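Local coordinates for protein Alpha/beta hydrolase (Pseudomonas aeruginosa PAO1, PDB 4R1D) that is probably a lipase of the type VI secretion system (Tle4), which binds calcium and is captured here by its immunity partner Tli4, at residues Ser69-Pro74 with Glu104-Glu109; Asn76-Met81 with Leu306-Gly311. All blocks are in the same frame, centred on the assembly; numbering follows the deposited sequence.

Interaction 1. Residues Ser69-Pro74 with Glu104-Glu109; sequences SEVWRP and ELLKAE
Val71 meets both Leu105 and Leu106 because of its first torsion: at chi1 -64° CG1 stands anti to the carbonyl carbon and goes to Leu105, while CG2, between the backbone N and the carbonyl carbon, faces Leu106. In Leu106 an extended chi2 (173°) sends CD1 to the indole of Trp72 and leaves CD2 as the branch nearer Val71. Strand 70-72 is the outer member of a small antiparallel sheet, where Val71 and Trp72 share Leu62 of strand 62-64 as their partner, a classic beta bulge. What packs against it is the end of helix 99-105; the helix stops at Leu105, and Leu106 turns out of it.

The meeting is entirely apolar on the side-chain side. Val71 points at the helix end, and its CG1 stands 4.0 Å from CB of Leu105, the two side chains running at a slant to one another. Val71 CG2 is 4.3 Å from CD2 of Leu106. Trp72 and Leu106 meet at roughly a right angle, with Trp72 CE3 4.2 Å from Leu106 CD1, which approaches the ring obliquely. All four residues are buried; Trp94 of helix 84-95 covers Leu106 as well, and Trp211 sets its ring edge-to-face with that of Trp72.

The inhibitor chain closes over this corner: Leu105 packs on its Arg181, and Glu70 forms a salt bridge with its Arg177. The indole NE1 is hydrogen-bonded to Met58 O. At the strand backbone, Leu106 CD2 comes to 3.6 Å from Val71 O, a methyl resting against a carbonyl oxygen.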
# COMPACT_ATOMS: atom_id res chain seq x y z
N SER A 69 -10.96 -2.23 10.17
CA SER A 69 -11.73 -1.33 9.32
C SER A 69 -10.97 -1.09 8.02
O SER A 69 -9.74 -1.23 7.98
CB SER A 69 -12.05 -0.00 10.02
OG SER A 69 -13.02 0.73 9.27
N GLU A 70 -11.70 -0.76 6.96
CA GLU A 70 -11.10 -0.58 5.63
C GLU A 70 -10.31 0.73 5.56
O GLU A 70 -10.84 1.79 5.88
CB GLU A 70 -12.19 -0.57 4.56
CG GLU A 70 -12.98 -1.87 4.42
CD GLU A 70 -14.07 -2.05 5.47
OE1 GLU A 70 -14.29 -1.12 6.27
OE2 GLU A 70 -14.70 -3.13 5.49
N VAL A 71 -9.05 0.66 5.12
CA VAL A 71 -8.24 1.87 4.96
C VAL A 71 -7.76 2.06 3.52
O VAL A 71 -7.20 3.10 3.19
CB VAL A 71 -7.00 1.85 5.88
CG1 VAL A 71 -7.42 1.88 7.36
CG2 VAL A 71 -6.15 0.64 5.60
N TRP A 72 -7.96 1.06 2.67
CA TRP A 72 -7.52 1.17 1.27
C TRP A 72 -8.38 0.26 0.40
O TRP A 72 -8.37 -0.95 0.60
CB TRP A 72 -6.06 0.78 1.09
CG TRP A 72 -5.57 1.12 -0.29
CD1 TRP A 72 -5.27 0.25 -1.31
CD2 TRP A 72 -5.35 2.43 -0.80
NE1 TRP A 72 -4.87 0.96 -2.43
CE2 TRP A 72 -4.91 2.30 -2.14
CE3 TRP A 72 -5.47 3.71 -0.26
CZ2 TRP A 72 -4.59 3.40 -2.93
CZ3 TRP A 72 -5.15 4.81 -1.05
CH2 TRP A 72 -4.72 4.65 -2.37
N ARG A 73 -9.12 0.86 -0.52
CA ARG A 73 -9.97 0.11 -1.44
C ARG A 73 -10.18 0.91 -2.72
O ARG A 73 -11.20 1.58 -2.92
CB ARG A 73 -11.29 -0.28 -0.79
CG ARG A 73 -11.87 -1.54 -1.40
CD ARG A 73 -13.09 -2.02 -0.64
NE ARG A 73 -12.78 -2.89 0.50
CZ ARG A 73 -13.69 -3.68 1.05
NH1 ARG A 73 -14.91 -3.70 0.53
NH2 ARG A 73 -13.39 -4.46 2.07
N PRO A 74 -9.17 0.83 -3.60
CA PRO A 74 -9.04 1.53 -4.87
C PRO A 74 -10.14 1.13 -5.85
O PRO A 74 -10.68 0.03 -5.73
CB PRO A 74 -7.68 1.06 -5.38
CG PRO A 74 -7.47 -0.28 -4.72
CD PRO A 74 -8.06 -0.09 -3.35
N GLU A 104 -1.34 8.09 9.51
CA GLU A 104 -1.45 7.07 10.55
C GLU A 104 -2.01 5.76 10.03
O GLU A 104 -1.57 4.69 10.45
CB GLU A 104 -2.36 7.56 11.67
CG GLU A 104 -1.83 8.75 12.38
CD GLU A 104 -2.89 9.46 13.23
OE1 GLU A 104 -4.12 9.18 13.11
OE2 GLU A 104 -2.47 10.32 14.03
N LEU A 105 -3.00 5.83 9.15
CA LEU A 105 -3.69 4.62 8.74
C LEU A 105 -2.99 3.87 7.60
O LEU A 105 -3.16 2.66 7.47
CB LEU A 105 -5.12 4.94 8.35
CG LEU A 105 -5.95 5.52 9.51
CD1 LEU A 105 -7.27 6.07 9.02
CD2 LEU A 105 -6.17 4.44 10.59
N LEU A 106 -2.23 4.57 6.78
CA LEU A 106 -1.49 3.91 5.70
C LEU A 106 -0.04 3.73 6.13
O LEU A 106 0.89 4.26 5.51
CB LEU A 106 -1.62 4.69 4.38
CG LEU A 106 -3.06 4.75 3.82
CD1 LEU A 106 -3.16 5.67 2.61
CD2 LEU A 106 -3.60 3.34 3.47
N LYS A 107 0.12 2.98 7.21
CA LYS A 107 1.39 2.72 7.84
C LYS A 107 1.60 1.22 7.69
O LYS A 107 0.77 0.42 8.12
CB LYS A 107 1.32 3.10 9.33
CG LYS A 107 2.57 3.75 9.88
CD LYS A 107 2.26 4.49 11.18
CE LYS A 107 3.52 5.12 11.77
NZ LYS A 107 3.23 5.98 12.95
N ALA A 108 2.70 0.86 7.03
CA ALA A 108 2.95 -0.52 6.64
C ALA A 108 2.74 -1.54 7.75
O ALA A 108 2.08 -2.56 7.55
CB ALA A 108 4.35 -0.65 6.05
N GLU A 109 3.29 -1.25 8.93
CA GLU A 109 3.28 -2.21 10.04
C GLU A 109 1.91 -2.34 10.69
O GLU A 109 1.71 -3.20 11.56
CB GLU A 109 4.29 -1.78 11.12
CG GLU A 109 5.74 -1.87 10.69
CD GLU A 109 6.28 -3.29 10.76
OE1 GLU A 109 5.65 -4.14 11.42
OE2 GLU A 109 7.34 -3.55 10.14

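Interaction 2. Residues Asn76-Met81 with Leu306-Gly311; sequences NGLWPM and LGRNAG
Arg308 reaches over to Gly77 and Leu78, and within Leu306-Gly311 it is the one residue that touches the segment Asn76-Met81. Leu306 comes first, buried, its side chain packed on Met58 and its end leaning nearer the other segment without reaching it. Gly307 follows and leads the backbone on to the arginine.

Arg308 then does the touching. Its CB points toward the other segment, and a bend at chi2 (-60°) followed by a straight outer chain (chi3 -173°) delivers the guanidinium to the loop at Gly77-Leu78. Gly77 C and Leu78 N lie at the edge of the group, in its plane, while Leu78 CD1 sits over one face and Gly77 CA approaches obliquely, 3.7 Å from Arg308 NH2. The distance of 3.2 Å between Arg308 NH2 and Leu78 CG is shorter than normal packing allows and is doubtful. Arg308 NH2 and Leu78 N are also 3.3 Å apart, but both are donors, so nothing is bonded there. A water provides the polar link: it donates to Asn76 O at 2.8 Å and accepts a weak bond from Arg308 NH2 at 3.4 Å. On the loop side, Phe198 of the inhibitor chain packs on Leu78.

Asn309 is the N-cap of the next helix, its OD1 taking the backbone N of Glu312, and Ala310 and Gly311 begin that helix. The contact thus sets the loop between strand 70-72 and helix 84-95 against the residues that lead into helix 310-317.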
# COMPACT_ATOMS: atom_id res chain seq x y z
N ASN A 76 -9.50 5.38 -5.85
CA ASN A 76 -9.87 6.47 -4.95
C ASN A 76 -9.72 7.84 -5.62
O ASN A 76 -9.79 8.87 -4.94
CB ASN A 76 -9.01 6.43 -3.68
CG ASN A 76 -7.55 6.74 -3.95
OD1 ASN A 76 -7.03 6.42 -5.02
ND2 ASN A 76 -6.88 7.36 -2.99
N GLY A 77 -9.51 7.85 -6.93
CA GLY A 77 -9.29 9.08 -7.66
C GLY A 77 -10.57 9.74 -8.16
O GLY A 77 -11.67 9.26 -7.89
N LEU A 78 -10.43 10.84 -8.90
CA LEU A 78 -11.58 11.51 -9.49
C LEU A 78 -12.01 10.76 -10.74
O LEU A 78 -13.02 11.09 -11.37
CB LEU A 78 -11.25 12.97 -9.83
CG LEU A 78 -10.76 13.81 -8.66
CD1 LEU A 78 -10.64 15.27 -9.05
CD2 LEU A 78 -11.69 13.65 -7.46
N TRP A 79 -11.23 9.75 -11.09
CA TRP A 79 -11.49 8.93 -12.26
C TRP A 79 -11.40 7.46 -11.88
O TRP A 79 -10.56 7.08 -11.06
CB TRP A 79 -10.47 9.25 -13.35
CG TRP A 79 -11.08 9.53 -14.69
CD1 TRP A 79 -11.05 8.73 -15.79
CD2 TRP A 79 -11.82 10.70 -15.06
NE1 TRP A 79 -11.72 9.33 -16.83
CE2 TRP A 79 -12.20 10.54 -16.41
CE3 TRP A 79 -12.19 11.87 -14.39
CZ2 TRP A 79 -12.95 11.50 -17.09
CZ3 TRP A 79 -12.93 12.83 -15.07
CH2 TRP A 79 -13.30 12.64 -16.41
N PRO A 80 -12.28 6.62 -12.43
CA PRO A 80 -13.44 7.04 -13.22
C PRO A 80 -14.68 7.08 -12.34
O PRO A 80 -15.11 6.04 -11.84
CB PRO A 80 -13.56 5.92 -14.25
CG PRO A 80 -13.13 4.70 -13.49
CD PRO A 80 -12.12 5.15 -12.45
N MET A 81 -15.24 8.26 -12.12
CA MET A 81 -16.49 8.39 -11.39
C MET A 81 -17.60 7.76 -12.22
O MET A 81 -18.45 8.46 -12.76
CB MET A 81 -16.81 9.86 -11.13
CG MET A 81 -15.89 10.53 -10.13
SD MET A 81 -16.24 10.01 -8.44
CE MET A 81 -17.77 10.89 -8.11
N LEU A 306 -2.21 8.94 -3.91
CA LEU A 306 -1.89 9.10 -2.49
C LEU A 306 -1.88 10.57 -2.08
O LEU A 306 -1.41 10.92 -1.01
CB LEU A 306 -0.56 8.44 -2.15
CG LEU A 306 -0.52 6.92 -2.33
CD1 LEU A 306 0.87 6.37 -2.09
CD2 LEU A 306 -1.52 6.28 -1.36
N GLY A 307 -2.40 11.43 -2.95
CA GLY A 307 -2.51 12.84 -2.61
C GLY A 307 -2.56 13.75 -3.83
O GLY A 307 -2.21 13.34 -4.94
N ARG A 308 -3.02 14.98 -3.60
CA ARG A 308 -3.21 15.94 -4.68
C ARG A 308 -2.17 17.06 -4.67
O ARG A 308 -2.23 17.97 -5.49
CB ARG A 308 -4.60 16.56 -4.59
CG ARG A 308 -5.71 15.56 -4.78
CD ARG A 308 -5.60 14.91 -6.14
NE ARG A 308 -6.76 14.07 -6.39
CZ ARG A 308 -6.90 13.29 -7.45
NH1 ARG A 308 -5.94 13.24 -8.37
NH2 ARG A 308 -7.99 12.55 -7.58
N ASN A 309 -1.24 16.98 -3.73
CA ASN A 309 -0.09 17.88 -3.73
C ASN A 309 1.09 17.19 -3.06
O ASN A 309 0.98 16.05 -2.57
CB ASN A 309 -0.41 19.24 -3.08
CG ASN A 309 -0.87 19.12 -1.64
OD1 ASN A 309 -0.38 18.30 -0.88
ND2 ASN A 309 -1.83 19.96 -1.25
N ALA A 310 2.23 17.87 -3.06
CA ALA A 310 3.46 17.32 -2.52
C ALA A 310 3.30 16.79 -1.10
O ALA A 310 3.72 15.68 -0.80
CB ALA A 310 4.56 18.38 -2.56
N GLY A 311 2.73 17.61 -0.22
CA GLY A 311 2.67 17.28 1.19
C GLY A 311 1.84 16.03 1.44
O GLY A 311 2.17 15.22 2.30
O HOH W 1 -10.26 11.65 -5.24

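The two contacts lie with centres about 16 Å apart, and they touch directly: Trp72 CH2 of interaction 1 packs 3.7 Å from Leu306 CD2 of interaction 2. Along the chain their segments alternate, 69-74, 76-81, 104-109 and then 306-311, so strand 70-72 and the loop that follows it each supply one segment. Interaction 1 packs the strand on the nearby end of helix 99-105; interaction 2 brings the following loop against the residues just before helix 310-317, more than 200 residues further on. Both lie away from the calcium site, and residues of both also meet the inhibitor chain, so this packed corner forms part of the surface that Tli4 covers.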